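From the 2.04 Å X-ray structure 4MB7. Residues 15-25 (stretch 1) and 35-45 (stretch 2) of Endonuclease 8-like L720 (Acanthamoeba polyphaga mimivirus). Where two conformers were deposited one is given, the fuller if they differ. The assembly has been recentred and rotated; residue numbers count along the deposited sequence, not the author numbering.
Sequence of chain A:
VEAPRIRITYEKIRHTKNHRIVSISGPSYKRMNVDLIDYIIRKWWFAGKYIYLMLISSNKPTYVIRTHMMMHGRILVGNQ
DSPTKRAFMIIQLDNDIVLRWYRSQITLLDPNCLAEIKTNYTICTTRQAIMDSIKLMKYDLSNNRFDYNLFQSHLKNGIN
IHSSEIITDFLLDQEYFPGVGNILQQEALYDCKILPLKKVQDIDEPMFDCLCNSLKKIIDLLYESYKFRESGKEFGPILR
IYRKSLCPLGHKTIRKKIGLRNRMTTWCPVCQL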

# COMPACT_ATOMS: atom_id res chain seq x y z
N HIS A 15 13.92 0.77 11.91
CA HIS A 15 15.01 0.92 12.86
C HIS A 15 16.34 0.42 12.29
O HIS A 15 17.30 0.20 13.03
CB HIS A 15 14.68 0.26 14.19
CG HIS A 15 13.60 0.96 14.96
ND1 HIS A 15 12.28 0.53 14.95
CD2 HIS A 15 13.63 2.07 15.73
CE1 HIS A 15 11.56 1.35 15.70
NE2 HIS A 15 12.35 2.28 16.18
N THR A 16 16.38 0.23 10.98
CA THR A 16 17.63 -0.01 10.27
C THR A 16 18.24 1.32 9.83
O THR A 16 19.34 1.36 9.27
CB THR A 16 17.43 -0.92 9.04
OG1 THR A 16 16.39 -0.39 8.22
CG2 THR A 16 17.07 -2.33 9.48
N LYS A 17 17.51 2.40 10.08
CA LYS A 17 17.97 3.76 9.81
C LYS A 17 19.34 4.02 10.43
O LYS A 17 19.63 3.54 11.52
CB LYS A 17 16.94 4.76 10.35
CG LYS A 17 17.36 6.21 10.28
CD LYS A 17 16.36 7.10 11.01
CE LYS A 17 16.84 8.54 11.07
NZ LYS A 17 15.87 9.42 11.76
N ASN A 18 20.17 4.78 9.71
CA ASN A 18 21.52 5.17 10.14
C ASN A 18 22.58 4.07 10.08
O ASN A 18 23.72 4.28 10.50
CB ASN A 18 21.51 5.84 11.52
CG ASN A 18 20.68 7.11 11.55
OD1 ASN A 18 20.65 7.86 10.58
ND2 ASN A 18 19.99 7.34 12.66
N HIS A 19 22.22 2.91 9.55
CA HIS A 19 23.18 1.82 9.40
C HIS A 19 23.75 1.73 7.99
O HIS A 19 23.10 2.12 7.02
CB HIS A 19 22.57 0.49 9.84
CG HIS A 19 22.36 0.39 11.32
ND1 HIS A 19 23.38 0.08 12.20
CD2 HIS A 19 21.26 0.58 12.08
CE1 HIS A 19 22.91 0.07 13.43
NE2 HIS A 19 21.63 0.37 13.39
N ARG A 20 24.97 1.20 7.89
CA ARG A 20 25.70 1.16 6.63
C ARG A 20 25.50 -0.17 5.91
O ARG A 20 25.49 -1.23 6.53
CB ARG A 20 27.19 1.39 6.88
CG ARG A 20 28.05 1.37 5.64
CD ARG A 20 29.50 1.73 5.97
NE ARG A 20 30.01 0.94 7.08
CZ ARG A 20 30.55 -0.27 6.96
NH1 ARG A 20 30.66 -0.83 5.76
NH2 ARG A 20 30.98 -0.91 8.03
N ILE A 21 25.36 -0.11 4.59
CA ILE A 21 25.27 -1.31 3.78
C ILE A 21 26.65 -1.94 3.59
O ILE A 21 27.54 -1.33 2.99
CB ILE A 21 24.65 -1.03 2.40
CG1 ILE A 21 23.19 -0.58 2.55
CG2 ILE A 21 24.74 -2.26 1.51
CD1 ILE A 21 22.55 -0.12 1.26
N VAL A 22 26.82 -3.14 4.11
CA VAL A 22 28.09 -3.85 4.00
C VAL A 22 28.12 -4.70 2.74
O VAL A 22 29.12 -4.73 2.02
CB VAL A 22 28.35 -4.74 5.24
CG1 VAL A 22 29.54 -5.65 5.01
CG2 VAL A 22 28.57 -3.87 6.47
N SER A 23 27.02 -5.39 2.47
CA SER A 23 26.89 -6.18 1.25
C SER A 23 25.45 -6.11 0.74
O SER A 23 24.52 -5.90 1.51
CB SER A 23 27.31 -7.63 1.49
OG SER A 23 26.48 -8.26 2.45
N ILE A 24 25.29 -6.27 -0.57
CA ILE A 24 23.98 -6.18 -1.20
C ILE A 24 23.98 -6.99 -2.50
O ILE A 24 24.96 -6.96 -3.25
CB ILE A 24 23.58 -4.71 -1.45
CG1 ILE A 24 22.23 -4.61 -2.17
CG2 ILE A 24 24.66 -3.98 -2.24
CD1 ILE A 24 21.66 -3.20 -2.20
N SER A 25 22.90 -7.73 -2.75
CA SER A 25 22.85 -8.60 -3.93
C SER A 25 21.42 -9.00 -4.31
O SER A 25 20.46 -8.62 -3.66
CB SER A 25 23.68 -9.86 -3.69
OG SER A 25 23.14 -10.65 -2.65
N ASP A 35 26.19 0.74 -7.92
CA ASP A 35 26.89 0.20 -6.75
C ASP A 35 26.48 0.94 -5.48
O ASP A 35 26.73 2.14 -5.33
CB ASP A 35 28.40 0.29 -6.95
CG ASP A 35 29.18 -0.33 -5.80
OD1 ASP A 35 28.62 -1.20 -5.10
OD2 ASP A 35 30.35 0.06 -5.59
N LEU A 36 25.85 0.23 -4.55
CA LEU A 36 25.33 0.84 -3.33
C LEU A 36 26.10 0.44 -2.07
O LEU A 36 25.67 0.73 -0.96
CB LEU A 36 23.84 0.51 -3.15
CG LEU A 36 22.89 1.10 -4.19
CD1 LEU A 36 21.46 0.66 -3.92
CD2 LEU A 36 22.99 2.62 -4.20
N ILE A 37 27.23 -0.24 -2.25
CA ILE A 37 28.07 -0.63 -1.12
C ILE A 37 28.47 0.59 -0.30
O ILE A 37 28.81 1.64 -0.85
CB ILE A 37 29.34 -1.38 -1.59
CG1 ILE A 37 28.95 -2.68 -2.30
CG2 ILE A 37 30.25 -1.70 -0.42
CD1 ILE A 37 28.23 -3.67 -1.42
N ASP A 38 28.39 0.46 1.03
CA ASP A 38 28.79 1.50 1.98
C ASP A 38 27.89 2.73 2.00
O ASP A 38 28.21 3.73 2.64
CB ASP A 38 30.26 1.90 1.79
CG ASP A 38 31.22 0.77 2.10
OD1 ASP A 38 30.91 -0.03 3.01
OD2 ASP A 38 32.27 0.68 1.43
N TYR A 39 26.76 2.66 1.31
CA TYR A 39 25.74 3.69 1.44
C TYR A 39 25.09 3.60 2.81
O TYR A 39 25.10 2.54 3.44
CB TYR A 39 24.68 3.55 0.34
CG TYR A 39 24.93 4.43 -0.87
CD1 TYR A 39 25.90 4.11 -1.81
CD2 TYR A 39 24.19 5.59 -1.06
CE1 TYR A 39 26.13 4.91 -2.91
CE2 TYR A 39 24.41 6.40 -2.16
CZ TYR A 39 25.38 6.06 -3.08
OH TYR A 39 25.60 6.86 -4.18
N ILE A 40 24.53 4.71 3.28
CA ILE A 40 23.90 4.78 4.59
C ILE A 40 22.38 4.90 4.44
O ILE A 40 21.90 5.70 3.64
CB ILE A 40 24.41 5.99 5.39
CG1 ILE A 40 25.93 5.99 5.45
CG2 ILE A 40 23.81 5.99 6.80
CD1 ILE A 40 26.52 4.82 6.18
N ILE A 41 21.65 4.12 5.22
CA ILE A 41 20.19 4.26 5.27
C ILE A 41 19.84 5.54 6.01
O ILE A 41 19.99 5.63 7.23
CB ILE A 41 19.53 3.06 5.97
CG1 ILE A 41 19.77 1.78 5.17
CG2 ILE A 41 18.04 3.30 6.15
CD1 ILE A 41 19.09 0.55 5.75
N ARG A 42 19.37 6.53 5.27
CA ARG A 42 19.04 7.83 5.85
C ARG A 42 17.63 7.88 6.41
O ARG A 42 17.41 8.40 7.50
CB ARG A 42 19.24 8.94 4.81
CG ARG A 42 18.82 10.33 5.29
CD ARG A 42 19.59 10.75 6.54
NE ARG A 42 19.16 12.06 7.03
CZ ARG A 42 18.16 12.26 7.88
NH1 ARG A 42 17.47 11.23 8.34
NH2 ARG A 42 17.84 13.49 8.26
N LYS A 43 16.67 7.32 5.67
CA LYS A 43 15.27 7.43 6.05
C LYS A 43 14.37 6.41 5.34
O LYS A 43 14.59 6.08 4.17
CB LYS A 43 14.76 8.85 5.76
CG LYS A 43 13.36 9.14 6.27
N TRP A 44 13.38 5.90 6.07
CA TRP A 44 12.30 5.12 5.48
C TRP A 44 11.02 5.93 5.55
O TRP A 44 10.81 6.69 6.50
CB TRP A 44 12.06 3.83 6.27
CG TRP A 44 13.15 2.80 6.23
CD1 TRP A 44 14.20 2.69 7.09
CD2 TRP A 44 13.26 1.71 5.31
NE1 TRP A 44 14.98 1.61 6.75
CE2 TRP A 44 14.42 0.98 5.66
CE3 TRP A 44 12.51 1.27 4.22
CZ2 TRP A 44 14.84 -0.15 4.96
CZ3 TRP A 44 12.92 0.15 3.52
CH2 TRP A 44 14.08 -0.55 3.90
N TRP A 45 10.16 5.78 4.55
CA TRP A 45 8.78 6.25 4.65
C TRP A 45 7.90 5.46 3.70
O TRP A 45 8.39 4.72 2.86
CB TRP A 45 8.67 7.77 4.43
CG TRP A 45 8.85 8.24 3.00
CD1 TRP A 45 7.86 8.62 2.14
CD2 TRP A 45 10.08 8.42 2.30
NE1 TRP A 45 8.41 9.01 0.93
CE2 TRP A 45 9.77 8.89 1.01
CE3 TRP A 45 11.43 8.21 2.64
CZ2 TRP A 45 10.75 9.16 0.06
CZ3 TRP A 45 12.40 8.47 1.69
CH2 TRP A 45 12.05 8.94 0.41

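Two type II beta turns, Thr 16 to His 19 and Leu 36 to Tyr 39, lie at the two ends of this contact, and each one is bonded through its third residue to the other stretch. Asn 18 N donates to Ile 41 O at 2.6 Å, a short bond, and Asp 38 N donates to Ile 21 O at 2.8 Å. Both residues have positive phi (75° and 69°), as the third position of a type II turn requires. Within the turns, His 19 N reaches Thr 16 O at 3.3 Å and Tyr 39 N reaches Leu 36 O at 3.2 Å.

Between the turns the backbones run antiparallel and meet in a single beta bridge, Arg 20 with Ile 40, their CA atoms 4.5 Å apart. Two nearly straight hydrogen bonds frame it: Ile 41 N to His 19 O at 3.1 Å (175°) and Ile 21 N to Tyr 39 O at 2.9 Å (174°). Arg 20 CA also approaches Tyr 39 O at 3.5 Å in a CA-H...O contact.

Side chains add to the bridge and its hydrogen bonds. Arg 20 NH1 forms a salt bridge with Asp 38 OD1 at 2.9 Å; the carboxylate oxygen sits at the edge of the guanidinium, near its plane, where the N-H groups point. The CA-to-CB bond of Asp 38 points away from stretch 1, yet, with chi1 at -65° (m), its carboxylate comes nearer. The aliphatic part of the same arginine is also used: Arg 20 CB lies 3.6 Å from Ile 40 CD1.

Apolar contacts gather beside the second turn. Ile 24 CG2 touches Ile 37 CD1 at 3.7 Å, while Ile 24 CD1 lies 4.2 Å from Leu 36 CD1. Buried Ile 21 points toward stretch 2, its CD1 4.3 Å from Tyr 39 CB.

Near the first turn, Trp 44 NE1 donates to Thr 16 OG1 at 2.9 Å. The hydroxyl oxygen lies at the ring edge, near the indole plane, and the 134° angle shows a bent bond. Ile 41, also buried, has its CA-to-CB bond toward stretch 1 and its CD1 3.6 Å from Thr 16 O. Lys 17 extends fully, all four chi angles t, and packs its CG 3.5 Å from Arg 42 O. Its like-charged end is less favourably placed: Lys 17 NZ is 4.2 Å from Arg 42 NH1, although both residues are exposed, where solvent can screen the repulsion.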